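Local structure of alginate lyase (Paenibacillus sp. FPU-7, 6KFN) at residues P50-S55 and Y81-L87; S74-T78 and G95-D99. The protein cleaves the polysaccharide alginate as a lyase, probably by beta-elimination. All blocks are in the same frame, centred on the assembly; numbering follows the deposited sequence.

Interaction 1: P50-S55 and Y81-L87; sequences PITIRS and YWNITGL
Trp82 (chi1 m) slides its six-membered ring under the CG2 methyl of Ile51 (chi1 m), a CH-pi contact over the ring face, CG2 3.6 Å from the centroid and 3.4 Å from Trp82 CZ3. Strands 51-55 and 82-85 run parallel, axes 4.6 Å apart at 9°, in the register Ile51-Trp82, Thr52-Asn83, Ile53-Ile84, Arg54-Thr85. Their ladder alternates: Ile51 N to Tyr81 O 2.9 Å, Asn83 N to Ile51 O 2.8 Å, Ile53 N to Asn83 O 2.9 Å, Thr85 N to Ile53 O 3.0 Å, Ser55 N to Thr85 O 3.2 Å. On the buried face, Ile53 (chi1 t) sets CG2 3.7 Å from Ile84 CG1 and CG1 3.9 Å from Leu87 CD1. On the outward face, a water joins Thr52 OG1 (2.7 Å) to Asn83 ND2 (3.0 Å), Asn83 OD1 is bound to Gln105 NE2, and Arg54 (chi1 p) salt-bridges Asp26. Such in-register parallel pairing, with Ile51, Trp82, Ile53 and Ile84 inward, marks a coil-to-coil step of a right-handed parallel beta-helix.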
loop_
_atom_site.group_PDB
_atom_site.type_symbol
_atom_site.label_atom_id
_atom_site.label_comp_id
_atom_site.label_asym_id
_atom_site.label_seq_id
_atom_site.Cartn_x
_atom_site.Cartn_y
_atom_site.Cartn_z
ATOM N N PRO A 50 -17.664 -13.386 -4.203
ATOM C CA PRO A 50 -16.268 -13.171 -3.802
ATOM C C PRO A 50 -15.827 -14.318 -2.907
ATOM O O PRO A 50 -16.643 -15.076 -2.369
ATOM C CB PRO A 50 -16.308 -11.832 -3.054
ATOM C CG PRO A 50 -17.737 -11.759 -2.544
ATOM C CD PRO A 50 -18.567 -12.398 -3.625
ATOM N N ILE A 51 -14.515 -14.423 -2.719
ATOM C CA ILE A 51 -13.919 -15.351 -1.762
ATOM C C ILE A 51 -13.436 -14.504 -0.593
ATOM O O ILE A 51 -12.707 -13.542 -0.800
ATOM C CB ILE A 51 -12.782 -16.191 -2.371
ATOM C CG1 ILE A 51 -13.240 -16.880 -3.636
ATOM C CG2 ILE A 51 -12.308 -17.215 -1.332
ATOM C CD1 ILE A 51 -12.173 -17.689 -4.361
ATOM N N THR A 52 -13.866 -14.828 0.629
ATOM C CA THR A 52 -13.552 -14.017 1.795
ATOM C C THR A 52 -12.608 -14.763 2.729
ATOM O O THR A 52 -12.816 -15.938 3.023
ATOM C CB THR A 52 -14.844 -13.649 2.534
ATOM O OG1 THR A 52 -15.662 -12.893 1.633
ATOM C CG2 THR A 52 -14.605 -12.817 3.776
ATOM N N ILE A 53 -11.599 -14.039 3.230
ATOM C CA ILE A 53 -10.825 -14.451 4.393
ATOM C C ILE A 53 -10.961 -13.330 5.416
ATOM O O ILE A 53 -10.657 -12.183 5.110
ATOM C CB ILE A 53 -9.372 -14.736 4.018
ATOM C CG1 ILE A 53 -8.638 -15.335 5.248
ATOM C CG2 ILE A 53 -8.751 -13.657 3.243
ATOM C CD1 ILE A 53 -7.251 -15.787 4.857
ATOM N N ARG A 54 -11.430 -13.671 6.611
ATOM C CA ARG A 54 -11.707 -12.644 7.602
ATOM C C ARG A 54 -11.484 -13.170 8.995
ATOM O O ARG A 54 -11.519 -14.367 9.242
ATOM C CB ARG A 54 -13.123 -12.083 7.446
ATOM C CG ARG A 54 -14.211 -13.093 7.750
ATOM C CD ARG A 54 -15.565 -12.474 7.515
ATOM N NE ARG A 54 -16.642 -13.441 7.686
ATOM C CZ ARG A 54 -17.309 -13.665 8.804
ATOM N NH1 ARG A 54 -17.046 -12.986 9.920
ATOM N NH2 ARG A 54 -18.251 -14.591 8.827
ATOM N N SER A 55 -11.320 -12.249 9.923
ATOM C CA SER A 55 -11.302 -12.581 11.321
ATOM C C SER A 55 -12.750 -12.804 11.791
ATOM O O SER A 55 -13.694 -12.126 11.355
ATOM C CB SER A 55 -10.603 -11.416 12.041
ATOM O OG SER A 55 -10.341 -11.684 13.384
ATOM N N TYR A 81 -11.133 -11.063 -6.957
ATOM C CA TYR A 81 -12.369 -11.029 -6.179
ATOM C C TYR A 81 -12.227 -11.769 -4.843
ATOM O O TYR A 81 -13.087 -12.566 -4.460
ATOM C CB TYR A 81 -13.573 -11.517 -6.997
ATOM C CG TYR A 81 -14.031 -10.516 -8.021
ATOM C CD1 TYR A 81 -14.764 -9.383 -7.609
ATOM C CD2 TYR A 81 -13.783 -10.669 -9.362
ATOM C CE1 TYR A 81 -15.213 -8.441 -8.483
ATOM C CE2 TYR A 81 -14.247 -9.663 -10.289
ATOM C CZ TYR A 81 -14.950 -8.605 -9.798
ATOM O OH TYR A 81 -15.415 -7.649 -10.697
ATOM N N TRP A 82 -11.174 -11.407 -4.114
ATOM C CA TRP A 82 -11.034 -11.728 -2.710
ATOM C C TRP A 82 -11.406 -10.519 -1.863
ATOM O O TRP A 82 -10.998 -9.401 -2.171
ATOM C CB TRP A 82 -9.578 -12.127 -2.360
ATOM C CG TRP A 82 -9.181 -13.447 -2.935
ATOM C CD1 TRP A 82 -8.911 -13.700 -4.260
ATOM C CD2 TRP A 82 -9.103 -14.702 -2.239
ATOM N NE1 TRP A 82 -8.634 -15.025 -4.434
ATOM C CE2 TRP A 82 -8.774 -15.676 -3.221
ATOM C CE3 TRP A 82 -9.248 -15.090 -0.901
ATOM C CZ2 TRP A 82 -8.581 -16.998 -2.894
ATOM C CZ3 TRP A 82 -9.053 -16.419 -0.591
ATOM C CH2 TRP A 82 -8.738 -17.349 -1.582
ATOM N N ASN A 83 -12.117 -10.767 -0.767
ATOM C CA ASN A 83 -12.318 -9.813 0.328
ATOM C C ASN A 83 -11.496 -10.299 1.509
ATOM O O ASN A 83 -11.712 -11.401 2.006
ATOM C CB ASN A 83 -13.781 -9.732 0.716
ATOM C CG ASN A 83 -14.650 -9.110 -0.376
ATOM O OD1 ASN A 83 -14.137 -8.443 -1.293
ATOM N ND2 ASN A 83 -15.956 -9.266 -0.256
ATOM N N ILE A 84 -10.517 -9.487 1.883
ATOM C CA ILE A 84 -9.566 -9.784 2.955
ATOM C C ILE A 84 -9.839 -8.771 4.053
ATOM O O ILE A 84 -9.603 -7.578 3.850
ATOM C CB ILE A 84 -8.125 -9.687 2.419
ATOM C CG1 ILE A 84 -7.917 -10.643 1.243
ATOM C CG2 ILE A 84 -7.138 -9.955 3.536
ATOM C CD1 ILE A 84 -6.753 -10.307 0.365
ATOM N N THR A 85 -10.389 -9.227 5.193
ATOM C CA THR A 85 -11.053 -8.321 6.118
ATOM C C THR A 85 -10.646 -8.592 7.554
ATOM O O THR A 85 -10.748 -9.715 8.043
ATOM C CB THR A 85 -12.585 -8.472 5.986
ATOM O OG1 THR A 85 -12.931 -8.298 4.617
ATOM C CG2 THR A 85 -13.291 -7.472 6.858
ATOM N N GLY A 86 -10.267 -7.522 8.263
ATOM C CA GLY A 86 -10.152 -7.598 9.703
ATOM C C GLY A 86 -8.996 -8.381 10.237
ATOM O O GLY A 86 -9.019 -8.759 11.391
ATOM N N LEU A 87 -7.967 -8.607 9.475
ATOM C CA LEU A 87 -6.834 -9.431 9.851
ATOM C C LEU A 87 -5.603 -8.587 10.151
ATOM O O LEU A 87 -5.415 -7.507 9.600
ATOM C CB LEU A 87 -6.495 -10.375 8.697
ATOM C CG LEU A 87 -7.593 -11.417 8.396
ATOM C CD1 LEU A 87 -7.334 -12.102 7.073
ATOM C CD2 LEU A 87 -7.631 -12.448 9.463
HETATM O O HOH W 1 -16.789 -10.519 2.306
HETATM O O HOH W 2 -13.359 -9.640 10.165
#

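Interaction 2: S74-T78 and G95-D99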
loop_
_atom_site.group_PDB
_atom_site.type_symbol
_atom_site.label_atom_id
_atom_site.label_comp_id
_atom_site.label_asym_id
_atom_site.label_seq_id
_atom_site.Cartn_x
_atom_site.Cartn_y
_atom_site.Cartn_z
ATOM N N SER A 74 3.172 -12.609 4.231
ATOM C CA SER A 74 2.080 -13.041 5.070
ATOM C C SER A 74 0.959 -13.648 4.230
ATOM O O SER A 74 0.387 -14.685 4.573
ATOM C CB SER A 74 1.518 -11.926 5.916
ATOM O OG SER A 74 2.532 -11.183 6.609
ATOM N N LEU A 75 0.661 -13.019 3.091
ATOM C CA LEU A 75 -0.380 -13.478 2.184
ATOM C C LEU A 75 0.023 -13.096 0.770
ATOM O O LEU A 75 0.403 -11.957 0.515
ATOM C CB LEU A 75 -1.711 -12.832 2.571
ATOM C CG LEU A 75 -2.939 -13.257 1.757
ATOM C CD1 LEU A 75 -3.263 -14.772 1.959
ATOM C CD2 LEU A 75 -4.134 -12.409 2.107
ATOM N N TYR A 76 -0.106 -14.057 -0.153
ATOM C CA TYR A 76 0.216 -13.869 -1.573
ATOM C C TYR A 76 -1.073 -14.114 -2.346
ATOM O O TYR A 76 -1.579 -15.241 -2.348
ATOM C CB TYR A 76 1.302 -14.850 -2.002
ATOM C CG TYR A 76 1.763 -14.752 -3.430
ATOM C CD1 TYR A 76 1.813 -13.561 -4.116
ATOM C CD2 TYR A 76 2.175 -15.877 -4.119
ATOM C CE1 TYR A 76 2.312 -13.482 -5.417
ATOM C CE2 TYR A 76 2.671 -15.815 -5.405
ATOM C CZ TYR A 76 2.727 -14.621 -6.057
ATOM O OH TYR A 76 3.215 -14.598 -7.331
ATOM N N VAL A 77 -1.605 -13.080 -3.000
ATOM C CA VAL A 77 -2.885 -13.141 -3.694
ATOM C C VAL A 77 -2.601 -13.110 -5.190
ATOM O O VAL A 77 -2.014 -12.154 -5.690
ATOM C CB VAL A 77 -3.798 -11.972 -3.291
ATOM C CG1 VAL A 77 -5.171 -12.155 -3.951
ATOM C CG2 VAL A 77 -3.929 -11.845 -1.780
ATOM N N THR A 78 -3.064 -14.150 -5.904
ATOM C CA THR A 78 -2.891 -14.287 -7.334
ATOM C C THR A 78 -4.195 -14.502 -8.068
ATOM O O THR A 78 -4.168 -14.673 -9.286
ATOM C CB THR A 78 -1.883 -15.385 -7.697
ATOM O OG1 THR A 78 -2.291 -16.597 -7.073
ATOM C CG2 THR A 78 -0.482 -15.028 -7.252
ATOM N N GLY A 95 4.188 -7.983 3.443
ATOM C CA GLY A 95 2.932 -8.230 4.109
ATOM C C GLY A 95 1.947 -8.944 3.179
ATOM O O GLY A 95 1.714 -10.140 3.299
ATOM N N ILE A 96 1.399 -8.174 2.237
ATOM C CA ILE A 96 0.510 -8.715 1.215
ATOM C C ILE A 96 1.119 -8.397 -0.140
ATOM O O ILE A 96 1.367 -7.236 -0.459
ATOM C CB ILE A 96 -0.916 -8.166 1.313
ATOM C CG1 ILE A 96 -1.478 -8.341 2.692
ATOM C CG2 ILE A 96 -1.787 -8.851 0.258
ATOM C CD1 ILE A 96 -2.888 -7.764 2.874
ATOM N N MET A 97 1.353 -9.429 -0.933
ATOM C CA MET A 97 1.791 -9.298 -2.313
ATOM C C MET A 97 0.642 -9.735 -3.198
ATOM O O MET A 97 0.095 -10.823 -3.004
ATOM C CB MET A 97 3.018 -10.184 -2.576
ATOM C CG MET A 97 3.531 -10.157 -4.021
ATOM S SD MET A 97 4.234 -8.590 -4.567
ATOM C CE MET A 97 5.695 -8.559 -3.589
ATOM N N LEU A 98 0.275 -8.892 -4.174
ATOM C CA LEU A 98 -0.716 -9.225 -5.199
ATOM C C LEU A 98 -0.004 -9.313 -6.533
ATOM O O LEU A 98 0.671 -8.376 -6.927
ATOM C CB LEU A 98 -1.804 -8.153 -5.255
ATOM C CG LEU A 98 -2.412 -7.969 -3.825
ATOM C CD1 LEU A 98 -1.821 -6.848 -3.003
ATOM C CD2 LEU A 98 -3.902 -7.695 -4.095
ATOM N N ASP A 99 -0.128 -10.460 -7.202
ATOM C CA ASP A 99 0.370 -10.660 -8.562
ATOM C C ASP A 99 -0.827 -10.980 -9.451
ATOM O O ASP A 99 -1.549 -11.947 -9.196
ATOM C CB ASP A 99 1.401 -11.760 -8.700
ATOM C CG ASP A 99 2.831 -11.334 -8.509
ATOM O OD1 ASP A 99 3.152 -10.160 -8.766
ATOM O OD2 ASP A 99 3.678 -12.238 -8.243
#
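Two successive coils of the parallel beta-helix lie side by side here, strand 75-77 against strand 96-99, with axes 4.8 Å apart and crossing at -16°. Leu75 pairs with Ile96, Tyr76 with Met97 and Val77 with Leu98, so each side chain sits beside its counterpart on the next coil. Inside the helix the bumps are aliphatic. Val77 settles across the dip between Ile96 and Leu98, its CG2 4.2 Å from Ile96 CG2 and its CB 4.3 Å from Leu98 CG; Leu75 meets Ile96 more loosely, CB to CG1 4.5 Å. Trp82 and Ile84 close over Val77 from within the coil, while Val119 and Phe121 meet Leu98 from the coil after.

The opposite face has a different relief. Tyr76 (chi1 t) turns its ring edge to the neighbouring strand, CE1 3.8 Å from Met97 CG, and Met97 then bends away toward His120 and Arg122. Beneath the side chains the ladder runs from Leu75 N to Gly95 O (3.1 Å) through Val77 N to Met97 O (2.8 Å) to Asp99 N and Val77 O (3.0 Å). Asp99, salt-bridged through OD1 to Arg122, receives the tyrosine at its other oxygen: Tyr76 OH donates to Asp99 OD2 across 2.6 Å.

In the fold
From the N terminus, the chain passes through 50-55, runs on through strand 63-65 to 74-78, continues to 81-87 and then reaches 95-99. The two contacts therefore cross: interaction 1 closes a loop of 25 residues that contains 74-78, and interaction 2 closes one of 16 residues that contains 81-87. Each spans about one turn of the beta-helix, but on a different sheet, interaction 1 in the one that continues to strand 105-107 and interaction 2 in the one that continues to strand 119-122. Their centres lie about 13 Å apart, and they meet in the core between the sheets, where Ile84 CD1 packs 3.8 Å from Leu75 CD2 and Trp82 CD1 lies 4.1 Å from Val77 CG1.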